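Local coordinates for protein cytosolic IMP-GMP specific 5'-nucleotidase (Legionella pneumophila subsp. pneumophila, PDB 4OHF) that probably dephosphorylates selected purine nucleoside monophosphates such as IMP and GMP, as a magnesium-binding cytosolic 5'-nucleotidase of the HAD clan, at residues D67-L72 against F401-W406; F61-D66 against F132-G137; K16-G21 against L291-D296. One frame throughout, in Å; residues are numbered along the deposited sequence.

Contact 1: residues D67-L72 against F401-W406; sequences DAIRGL and FYNPKW
The backbone carbonyl of Asp-67 takes two donors from neighbouring residues of the 401-406 loop, Trp-406 and Lys-405. The indole NE1 of Trp-406 lies 3.1 Å from Asp-67 O, with an N-H...O angle of 159°. The oxygen sits at the ring edge, almost exactly in the indole plane, although NE1 itself is tilted out of the carbonyl plane. Lys-405 NZ, also 3.1 Å from Asp-67 O, lies in the carbonyl plane, on a lone pair of the oxygen; a bend at chi3 (71°) sets CE for this approach.

Over one face of the same indole comes Leu-72. Its CD1 makes a CH-pi contact 3.4 Å from the centroid of the Trp-406 six-membered ring, while CD2 lies 3.5 Å from Trp-406 CE3. Ile-69 splits its branches between two partners: CG2 passes Trp-406 CB at 3.9 Å, and CD1 meets Asn-403 CB at 3.4 Å.

Behind this shell, Asn-403 OD1 receives the backbone N of Trp-406 (2.7 Å), an Asx motif that fixes the loop where the indole departs. A type II turn, Ile-69 to Leu-72, brings Leu-72 of the 67-72 segment to the ring face, and Ile-81 and Tyr-94 also pack on Trp-406. The buried indole N-H is thus satisfied by a main-chain oxygen, which the nearby ammonium group would tend to polarise.

Contact 2: residues F61-D66 against F132-G137; sequences FKFNFD and FCILYG
Two apolar meetings join Phe-61 and Phe-63, on an irregular strip of loop, to Leu-135 and Ile-134 on helix 129-143. The closer involves Ile-134, whose CD1 lies 3.6 Å from Phe-63 CE2 and 4.0 Å from CD2 of the same ring. The two side chains cross at about a right angle, and the methyl approaches the ring obliquely. Phe-63 CG is anti to the backbone N (chi1 171°), a setting that puts CG, and the ring it carries, within reach of Ile-134. Phe-65 N lies over one face of the Phe-63 ring, offset toward the rim. At the other meeting, Leu-135 CD1 stands near the plane of the Phe-61 ring, at its edge and 4.1 Å from CD1 of that ring; here too the side chains cross at about a right angle.

The strip belongs to the long connection between helix 33-51 and strand 73-75. Phe-61 and Phe-63 both meet Tyr-41 of helix 33-51, so the arrangement is a loop packed against two helices, 33-51 and 129-143, that touch through Leu-135 and Val-44.

Methyl-to-carbonyl contacts form a second group. Ile-134 CD1 is 3.2 Å from Asn-64 O and 4.0 Å from Phe-65 O, placing the isoleucine end beside the backbone of Asn-64 and Phe-65.

Hydrogen bonds lie around these contacts, with none directly between the two segments. Asn-64 OD1 accepts a weak one, 3.4 Å long, from the backbone N of Asp-66. One residue beyond 132-137, Gln-138 binds the carbonyl oxygen of Lys-62 through NE2.

Contact 3: residues K16-G21 against L291-D296; sequences KIKLIG and LGVGGD
At the start of a central strand of the Rossmann-like HAD core, Leu-19, the first residue of strand 19-22, packs on Leu-291 and Val-293 in the loop that leads from helix 284-290 into the adjacent parallel strand 298-302. Leu-19 and Leu-291 reach toward each other tip to tip. The CD2 methyl of Leu-291 lies opposite the fork of its partner, 3.3 Å from Leu-19 CD2 and 3.5 Å from Leu-19 CD1. Val-293 joins from another direction, its side chain crossing that of Leu-19 obliquely with CG2 at 3.9 Å from Leu-19 CD1.

The other valine branch, CG1, meets the aliphatic part of Lys-18 at CD, 4.0 Å away. Lys-18 is extended beyond CG and slides past Val-293 in the opposite direction, which carries its ammonium group onward to a salt bridge with Glu-297. Farther along, Ile-17 turns its CD1 to the backbone oxygen of Asp-296, 3.4 Å from it, a position set by chi2 of -60°.

The loop has its own means of changing direction. Gly-292 has positive phi (48°) and ends the preceding helix in a Schellman motif, after which the chain brings Val-293 against Lys-18 and Leu-19. Backbone hydrogen bonds between Glu-297 and both Lys-18 and Leu-19 then begin the pairing of the two strands. Asp-23 and Asp-25 follow strand 19-22, and Asp-303 follows strand 298-302, all three at the magnesium ion; metal-binding aspartates just beyond the C-terminal ends of the central parallel strands are typical of the HAD fold.

Contacts 1 and 2 are neighbours, with centres 12 Å apart. The continuous stretch 61-72 packs on helix 129-143 and on the 401-406 loop: Ala-68 CB packs 3.7 Å from Ile-134 CG1, and Asn-403 ND2 probably donates to Asp-66 O, 2.7 Å away. Contact 3 is remote, its centre 38 Å from that of contact 1 and 41 Å from that of contact 2, which lies on the other side of the chain's centre. None of the three lies at the annotated sites. Contact 1 nevertheless has a route to the metal region, since Arg-70 of its turn bonds the backbone oxygen of the magnesium ligand Asp-303, while contact 3 lies at the start of strand 19-22 and just before strand 298-302, which lead to the metal-binding aspartates.

Contact 1: residues D67-L72 against F401-W406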
loop_
_atom_site.group_PDB
_atom_site.type_symbol
_atom_site.label_atom_id
_atom_site.label_comp_id
_atom_site.label_asym_id
_atom_site.label_seq_id
_atom_site.Cartn_x
_atom_site.Cartn_y
_atom_site.Cartn_z
ATOM N N ASP B 67 27.697 -5.808 23.613
ATOM C CA ASP B 67 27.470 -4.463 23.075
ATOM C C ASP B 67 26.043 -4.263 22.587
ATOM O O ASP B 67 25.580 -3.129 22.400
ATOM C CB ASP B 67 28.445 -4.146 21.937
ATOM C CG ASP B 67 29.818 -3.748 22.443
ATOM O OD1 ASP B 67 29.877 -3.134 23.532
ATOM O OD2 ASP B 67 30.827 -4.038 21.750
ATOM N N ALA B 68 25.347 -5.369 22.369
ATOM C CA ALA B 68 23.965 -5.317 21.924
ATOM C C ALA B 68 23.125 -6.411 22.596
ATOM O O ALA B 68 23.648 -7.331 23.234
ATOM C CB ALA B 68 23.892 -5.441 20.406
ATOM N N ILE B 69 21.813 -6.293 22.455
ATOM C CA ILE B 69 20.895 -7.244 23.046
ATOM C C ILE B 69 19.844 -7.638 22.014
ATOM O O ILE B 69 19.716 -6.979 20.983
ATOM C CB ILE B 69 20.279 -6.620 24.310
ATOM C CG1 ILE B 69 20.497 -7.580 25.463
ATOM C CG2 ILE B 69 18.814 -6.234 24.111
ATOM C CD1 ILE B 69 19.918 -7.088 26.757
ATOM N N ARG B 70 19.105 -8.719 22.262
ATOM C CA ARG B 70 18.094 -9.148 21.303
ATOM C C ARG B 70 16.878 -8.227 21.312
ATOM O O ARG B 70 16.556 -7.639 22.337
ATOM C CB ARG B 70 17.662 -10.582 21.602
ATOM C CG ARG B 70 16.611 -11.148 20.629
ATOM C CD ARG B 70 16.301 -12.591 20.952
ATOM N NE ARG B 70 15.395 -13.199 19.993
ATOM C CZ ARG B 70 15.067 -14.490 19.997
ATOM N NH1 ARG B 70 15.575 -15.308 20.912
ATOM N NH2 ARG B 70 14.223 -14.967 19.089
ATOM N N GLY B 71 16.222 -8.097 20.159
ATOM C CA GLY B 71 15.025 -7.276 20.055
ATOM C C GLY B 71 15.187 -5.845 19.568
ATOM O O GLY B 71 14.198 -5.169 19.315
ATOM N N LEU B 72 16.424 -5.384 19.415
ATOM C CA LEU B 72 16.673 -4.018 18.977
ATOM C C LEU B 72 16.230 -3.754 17.546
ATOM O O LEU B 72 16.109 -4.677 16.738
ATOM C CB LEU B 72 18.154 -3.672 19.131
ATOM C CG LEU B 72 18.718 -3.876 20.538
ATOM C CD1 LEU B 72 20.129 -3.291 20.613
ATOM C CD2 LEU B 72 17.791 -3.227 21.576
ATOM N N PHE B 401 22.277 -5.316 37.044
ATOM C CA PHE B 401 21.975 -6.744 36.893
ATOM C C PHE B 401 21.679 -7.135 35.438
ATOM O O PHE B 401 21.621 -8.314 35.104
ATOM C CB PHE B 401 20.776 -7.154 37.753
ATOM C CG PHE B 401 21.033 -7.098 39.229
ATOM C CD1 PHE B 401 20.765 -5.936 39.955
ATOM C CD2 PHE B 401 21.572 -8.195 39.896
ATOM C CE1 PHE B 401 21.037 -5.879 41.329
ATOM C CE2 PHE B 401 21.846 -8.139 41.261
ATOM C CZ PHE B 401 21.580 -6.988 41.979
ATOM N N TYR B 402 21.501 -6.140 34.580
ATOM C CA TYR B 402 21.200 -6.390 33.181
ATOM C C TYR B 402 22.198 -5.674 32.291
ATOM O O TYR B 402 22.997 -4.871 32.770
ATOM C CB TYR B 402 19.783 -5.904 32.864
ATOM C CG TYR B 402 18.743 -6.428 33.829
ATOM C CD1 TYR B 402 18.349 -7.763 33.794
ATOM C CD2 TYR B 402 18.157 -5.592 34.777
ATOM C CE1 TYR B 402 17.395 -8.258 34.669
ATOM C CE2 TYR B 402 17.194 -6.082 35.673
ATOM C CZ TYR B 402 16.817 -7.424 35.605
ATOM O OH TYR B 402 15.851 -7.935 36.446
ATOM N N ASN B 403 22.142 -5.974 30.999
ATOM C CA ASN B 403 23.015 -5.373 30.008
ATOM C C ASN B 403 23.089 -3.853 30.228
ATOM O O ASN B 403 22.073 -3.156 30.168
ATOM C CB ASN B 403 22.474 -5.710 28.612
ATOM C CG ASN B 403 23.252 -5.034 27.512
ATOM O OD1 ASN B 403 23.163 -3.815 27.342
ATOM N ND2 ASN B 403 24.035 -5.816 26.761
ATOM N N PRO B 404 24.294 -3.320 30.502
ATOM C CA PRO B 404 24.459 -1.880 30.737
ATOM C C PRO B 404 23.908 -0.905 29.696
ATOM O O PRO B 404 23.380 0.150 30.052
ATOM C CB PRO B 404 25.975 -1.728 30.952
ATOM C CG PRO B 404 26.570 -2.947 30.347
ATOM C CD PRO B 404 25.575 -4.024 30.677
ATOM N N LYS B 405 24.019 -1.244 28.417
ATOM C CA LYS B 405 23.507 -0.363 27.385
ATOM C C LYS B 405 22.011 -0.491 27.105
ATOM O O LYS B 405 21.337 0.510 26.842
ATOM C CB LYS B 405 24.250 -0.601 26.066
ATOM C CG LYS B 405 25.720 -0.188 26.063
ATOM C CD LYS B 405 26.444 -0.617 24.769
ATOM C CE LYS B 405 26.015 0.190 23.548
ATOM N NZ LYS B 405 26.733 -0.229 22.283
ATOM N N TRP B 406 21.476 -1.710 27.176
ATOM C CA TRP B 406 20.082 -1.922 26.798
ATOM C C TRP B 406 19.056 -2.408 27.805
ATOM O O TRP B 406 17.865 -2.428 27.501
ATOM C CB TRP B 406 20.037 -2.844 25.588
ATOM C CG TRP B 406 20.913 -2.399 24.492
ATOM C CD1 TRP B 406 22.202 -2.809 24.234
ATOM C CD2 TRP B 406 20.604 -1.415 23.516
ATOM N NE1 TRP B 406 22.708 -2.131 23.149
ATOM C CE2 TRP B 406 21.746 -1.266 22.690
ATOM C CE3 TRP B 406 19.471 -0.643 23.249
ATOM C CZ2 TRP B 406 21.780 -0.370 21.617
ATOM C CZ3 TRP B 406 19.504 0.240 22.186
ATOM C CH2 TRP B 406 20.652 0.371 21.382
#

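Contact 2: residues F61-D66 against F132-G137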
loop_
_atom_site.group_PDB
_atom_site.type_symbol
_atom_site.label_atom_id
_atom_site.label_comp_id
_atom_site.label_asym_id
_atom_site.label_seq_id
_atom_site.Cartn_x
_atom_site.Cartn_y
_atom_site.Cartn_z
ATOM N N PHE B 61 37.945 -4.064 13.807
ATOM C CA PHE B 61 36.778 -4.091 14.688
ATOM C C PHE B 61 36.748 -5.294 15.628
ATOM O O PHE B 61 36.926 -6.434 15.205
ATOM C CB PHE B 61 35.489 -4.070 13.858
ATOM C CG PHE B 61 35.155 -2.719 13.281
ATOM C CD1 PHE B 61 34.045 -2.562 12.454
ATOM C CD2 PHE B 61 35.935 -1.601 13.571
ATOM C CE1 PHE B 61 33.715 -1.317 11.924
ATOM C CE2 PHE B 61 35.615 -0.361 13.047
ATOM C CZ PHE B 61 34.501 -0.219 12.221
ATOM N N LYS B 62 36.508 -5.028 16.906
ATOM C CA LYS B 62 36.452 -6.082 17.911
ATOM C C LYS B 62 35.009 -6.413 18.250
ATOM O O LYS B 62 34.171 -5.522 18.378
ATOM C CB LYS B 62 37.203 -5.650 19.177
ATOM C CG LYS B 62 38.446 -6.478 19.474
ATOM C CD LYS B 62 39.387 -6.500 18.275
ATOM C CE LYS B 62 40.541 -7.477 18.473
ATOM N NZ LYS B 62 41.407 -7.553 17.254
ATOM N N PHE B 63 34.727 -7.702 18.395
ATOM C CA PHE B 63 33.383 -8.163 18.712
ATOM C C PHE B 63 33.169 -8.429 20.193
ATOM O O PHE B 63 33.860 -9.242 20.797
ATOM C CB PHE B 63 33.060 -9.431 17.914
ATOM C CG PHE B 63 31.773 -10.099 18.321
ATOM C CD1 PHE B 63 31.770 -11.111 19.270
ATOM C CD2 PHE B 63 30.561 -9.710 17.758
ATOM C CE1 PHE B 63 30.576 -11.729 19.652
ATOM C CE2 PHE B 63 29.366 -10.321 18.134
ATOM C CZ PHE B 63 29.374 -11.330 19.079
ATOM N N ASN B 64 32.207 -7.721 20.772
ATOM C CA ASN B 64 31.860 -7.904 22.176
ATOM C C ASN B 64 30.373 -8.227 22.285
ATOM O O ASN B 64 29.512 -7.349 22.145
ATOM C CB ASN B 64 32.189 -6.656 22.996
ATOM C CG ASN B 64 31.557 -6.687 24.377
ATOM O OD1 ASN B 64 31.498 -7.721 25.032
ATOM N ND2 ASN B 64 31.082 -5.541 24.825
ATOM N N PHE B 65 30.089 -9.501 22.540
ATOM C CA PHE B 65 28.728 -10.006 22.657
ATOM C C PHE B 65 27.757 -9.096 23.405
ATOM O O PHE B 65 26.606 -8.959 23.014
ATOM C CB PHE B 65 28.765 -11.374 23.330
ATOM C CG PHE B 65 27.505 -12.171 23.166
ATOM C CD1 PHE B 65 26.889 -12.740 24.270
ATOM C CD2 PHE B 65 26.967 -12.397 21.900
ATOM C CE1 PHE B 65 25.753 -13.534 24.120
ATOM C CE2 PHE B 65 25.838 -13.183 21.731
ATOM C CZ PHE B 65 25.224 -13.759 22.839
ATOM N N ASP B 66 28.212 -8.462 24.477
ATOM C CA ASP B 66 27.322 -7.613 25.242
ATOM C C ASP B 66 27.070 -6.202 24.719
ATOM O O ASP B 66 26.295 -5.469 25.326
ATOM C CB ASP B 66 27.793 -7.531 26.694
ATOM C CG ASP B 66 27.745 -8.869 27.397
ATOM O OD1 ASP B 66 26.674 -9.521 27.375
ATOM O OD2 ASP B 66 28.777 -9.270 27.982
ATOM N N PHE B 132 24.510 -8.207 13.836
ATOM C CA PHE B 132 24.157 -7.127 12.931
ATOM C C PHE B 132 24.252 -5.783 13.644
ATOM O O PHE B 132 24.881 -4.851 13.137
ATOM C CB PHE B 132 22.736 -7.322 12.395
ATOM C CG PHE B 132 22.424 -6.501 11.164
ATOM C CD1 PHE B 132 22.616 -5.125 11.154
ATOM C CD2 PHE B 132 21.921 -7.109 10.018
ATOM C CE1 PHE B 132 22.311 -4.361 10.021
ATOM C CE2 PHE B 132 21.614 -6.354 8.876
ATOM C CZ PHE B 132 21.811 -4.976 8.883
ATOM N N CYS B 133 23.628 -5.689 14.817
ATOM C CA CYS B 133 23.625 -4.454 15.599
ATOM C C CYS B 133 25.014 -3.992 15.993
ATOM O O CYS B 133 25.357 -2.831 15.804
ATOM C CB CYS B 133 22.771 -4.612 16.856
ATOM S SG CYS B 133 20.996 -4.578 16.551
ATOM N N ILE B 134 25.812 -4.895 16.544
ATOM C CA ILE B 134 27.164 -4.538 16.948
ATOM C C ILE B 134 27.961 -4.027 15.748
ATOM O O ILE B 134 28.547 -2.939 15.794
ATOM C CB ILE B 134 27.900 -5.732 17.553
ATOM C CG1 ILE B 134 27.203 -6.166 18.847
ATOM C CG2 ILE B 134 29.351 -5.360 17.800
ATOM C CD1 ILE B 134 27.767 -7.429 19.450
ATOM N N LEU B 135 27.972 -4.807 14.669
ATOM C CA LEU B 135 28.694 -4.403 13.477
ATOM C C LEU B 135 28.188 -3.060 12.945
ATOM O O LEU B 135 28.973 -2.134 12.757
ATOM C CB LEU B 135 28.565 -5.460 12.388
ATOM C CG LEU B 135 29.344 -5.139 11.105
ATOM C CD1 LEU B 135 30.785 -4.912 11.469
ATOM C CD2 LEU B 135 29.228 -6.265 10.091
ATOM N N TYR B 136 26.881 -2.949 12.707
ATOM C CA TYR B 136 26.310 -1.714 12.187
ATOM C C TYR B 136 26.689 -0.536 13.065
ATOM O O TYR B 136 27.025 0.538 12.575
ATOM C CB TYR B 136 24.793 -1.807 12.111
ATOM C CG TYR B 136 24.159 -0.617 11.427
ATOM C CD1 TYR B 136 24.321 -0.407 10.061
ATOM C CD2 TYR B 136 23.394 0.296 12.145
ATOM C CE1 TYR B 136 23.732 0.681 9.421
ATOM C CE2 TYR B 136 22.801 1.393 11.519
ATOM C CZ TYR B 136 22.974 1.580 10.158
ATOM O OH TYR B 136 22.400 2.670 9.546
ATOM N N GLY B 137 26.636 -0.740 14.371
ATOM C CA GLY B 137 26.991 0.334 15.271
ATOM C C GLY B 137 28.396 0.832 15.005
ATOM O O GLY B 137 28.617 2.027 14.837
#

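Contact 3: residues K16-G21 against L291-D296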
loop_
_atom_site.group_PDB
_atom_site.type_symbol
_atom_site.label_atom_id
_atom_site.label_comp_id
_atom_site.label_asym_id
_atom_site.label_seq_id
_atom_site.Cartn_x
_atom_site.Cartn_y
_atom_site.Cartn_z
ATOM N N LYS B 16 -4.647 -32.375 21.876
ATOM C CA LYS B 16 -5.228 -32.269 20.542
ATOM C C LYS B 16 -4.225 -31.952 19.441
ATOM O O LYS B 16 -4.607 -31.695 18.299
ATOM C CB LYS B 16 -6.354 -31.227 20.535
ATOM C CG LYS B 16 -7.572 -31.610 21.378
ATOM C CD LYS B 16 -8.727 -30.617 21.170
ATOM C CE LYS B 16 -9.977 -30.973 21.997
ATOM N NZ LYS B 16 -10.551 -32.324 21.663
ATOM N N ILE B 17 -2.944 -31.967 19.785
ATOM C CA ILE B 17 -1.888 -31.705 18.813
ATOM C C ILE B 17 -1.360 -33.039 18.287
ATOM O O ILE B 17 -0.848 -33.860 19.049
ATOM C CB ILE B 17 -0.720 -30.908 19.451
ATOM C CG1 ILE B 17 -1.162 -29.475 19.720
ATOM C CG2 ILE B 17 0.505 -30.926 18.536
ATOM C CD1 ILE B 17 -1.586 -28.719 18.479
ATOM N N LYS B 18 -1.471 -33.246 16.981
ATOM C CA LYS B 18 -1.028 -34.504 16.402
ATOM C C LYS B 18 0.403 -34.491 15.881
ATOM O O LYS B 18 1.142 -35.467 16.029
ATOM C CB LYS B 18 -1.990 -34.934 15.289
ATOM C CG LYS B 18 -3.383 -35.304 15.764
ATOM C CD LYS B 18 -4.253 -35.679 14.570
ATOM C CE LYS B 18 -5.681 -36.044 14.974
ATOM N NZ LYS B 18 -6.544 -36.234 13.756
ATOM N N LEU B 19 0.797 -33.391 15.258
ATOM C CA LEU B 19 2.146 -33.279 14.731
ATOM C C LEU B 19 2.872 -32.066 15.308
ATOM O O LEU B 19 2.296 -30.983 15.439
ATOM C CB LEU B 19 2.113 -33.171 13.206
ATOM C CG LEU B 19 1.562 -34.358 12.417
ATOM C CD1 LEU B 19 0.367 -33.918 11.583
ATOM C CD2 LEU B 19 2.652 -34.908 11.508
ATOM N N ILE B 20 4.134 -32.267 15.674
ATOM C CA ILE B 20 4.967 -31.191 16.179
ATOM C C ILE B 20 6.116 -30.959 15.189
ATOM O O ILE B 20 6.982 -31.814 15.013
ATOM C CB ILE B 20 5.555 -31.520 17.555
ATOM C CG1 ILE B 20 4.454 -31.505 18.607
ATOM C CG2 ILE B 20 6.588 -30.499 17.922
ATOM C CD1 ILE B 20 4.916 -31.967 19.960
ATOM N N GLY B 21 6.095 -29.803 14.537
ATOM C CA GLY B 21 7.131 -29.457 13.582
ATOM C C GLY B 21 8.245 -28.707 14.278
ATOM O O GLY B 21 8.006 -27.694 14.937
ATOM N N LEU B 291 -1.629 -34.780 5.033
ATOM C CA LEU B 291 -1.601 -35.537 6.281
ATOM C C LEU B 291 -3.022 -35.678 6.804
ATOM O O LEU B 291 -3.260 -36.290 7.846
ATOM C CB LEU B 291 -0.726 -34.843 7.322
ATOM C CG LEU B 291 0.717 -35.346 7.365
ATOM C CD1 LEU B 291 1.675 -34.249 6.953
ATOM C CD2 LEU B 291 1.030 -35.832 8.756
ATOM N N GLY B 292 -3.963 -35.101 6.066
ATOM C CA GLY B 292 -5.360 -35.162 6.447
ATOM C C GLY B 292 -5.622 -34.812 7.899
ATOM O O GLY B 292 -6.181 -35.616 8.646
ATOM N N VAL B 293 -5.206 -33.618 8.307
ATOM C CA VAL B 293 -5.429 -33.159 9.673
ATOM C C VAL B 293 -5.742 -31.681 9.633
ATOM O O VAL B 293 -5.628 -31.045 8.592
ATOM C CB VAL B 293 -4.186 -33.352 10.604
ATOM C CG1 VAL B 293 -3.834 -34.817 10.725
ATOM C CG2 VAL B 293 -3.005 -32.538 10.086
ATOM N N GLY B 294 -6.148 -31.146 10.778
ATOM C CA GLY B 294 -6.449 -29.733 10.862
ATOM C C GLY B 294 -5.173 -28.987 11.184
ATOM O O GLY B 294 -4.323 -29.480 11.938
ATOM N N GLY B 295 -5.033 -27.804 10.603
ATOM C CA GLY B 295 -3.850 -27.001 10.844
ATOM C C GLY B 295 -3.599 -26.774 12.318
ATOM O O GLY B 295 -2.458 -26.814 12.773
ATOM N N ASP B 296 -4.669 -26.544 13.072
ATOM C CA ASP B 296 -4.553 -26.299 14.503
ATOM C C ASP B 296 -4.161 -27.560 15.279
ATOM O O ASP B 296 -4.061 -27.543 16.505
ATOM C CB ASP B 296 -5.867 -25.710 15.039
ATOM C CG ASP B 296 -7.035 -26.682 14.938
ATOM O OD1 ASP B 296 -7.087 -27.448 13.955
ATOM O OD2 ASP B 296 -7.909 -26.672 15.832
#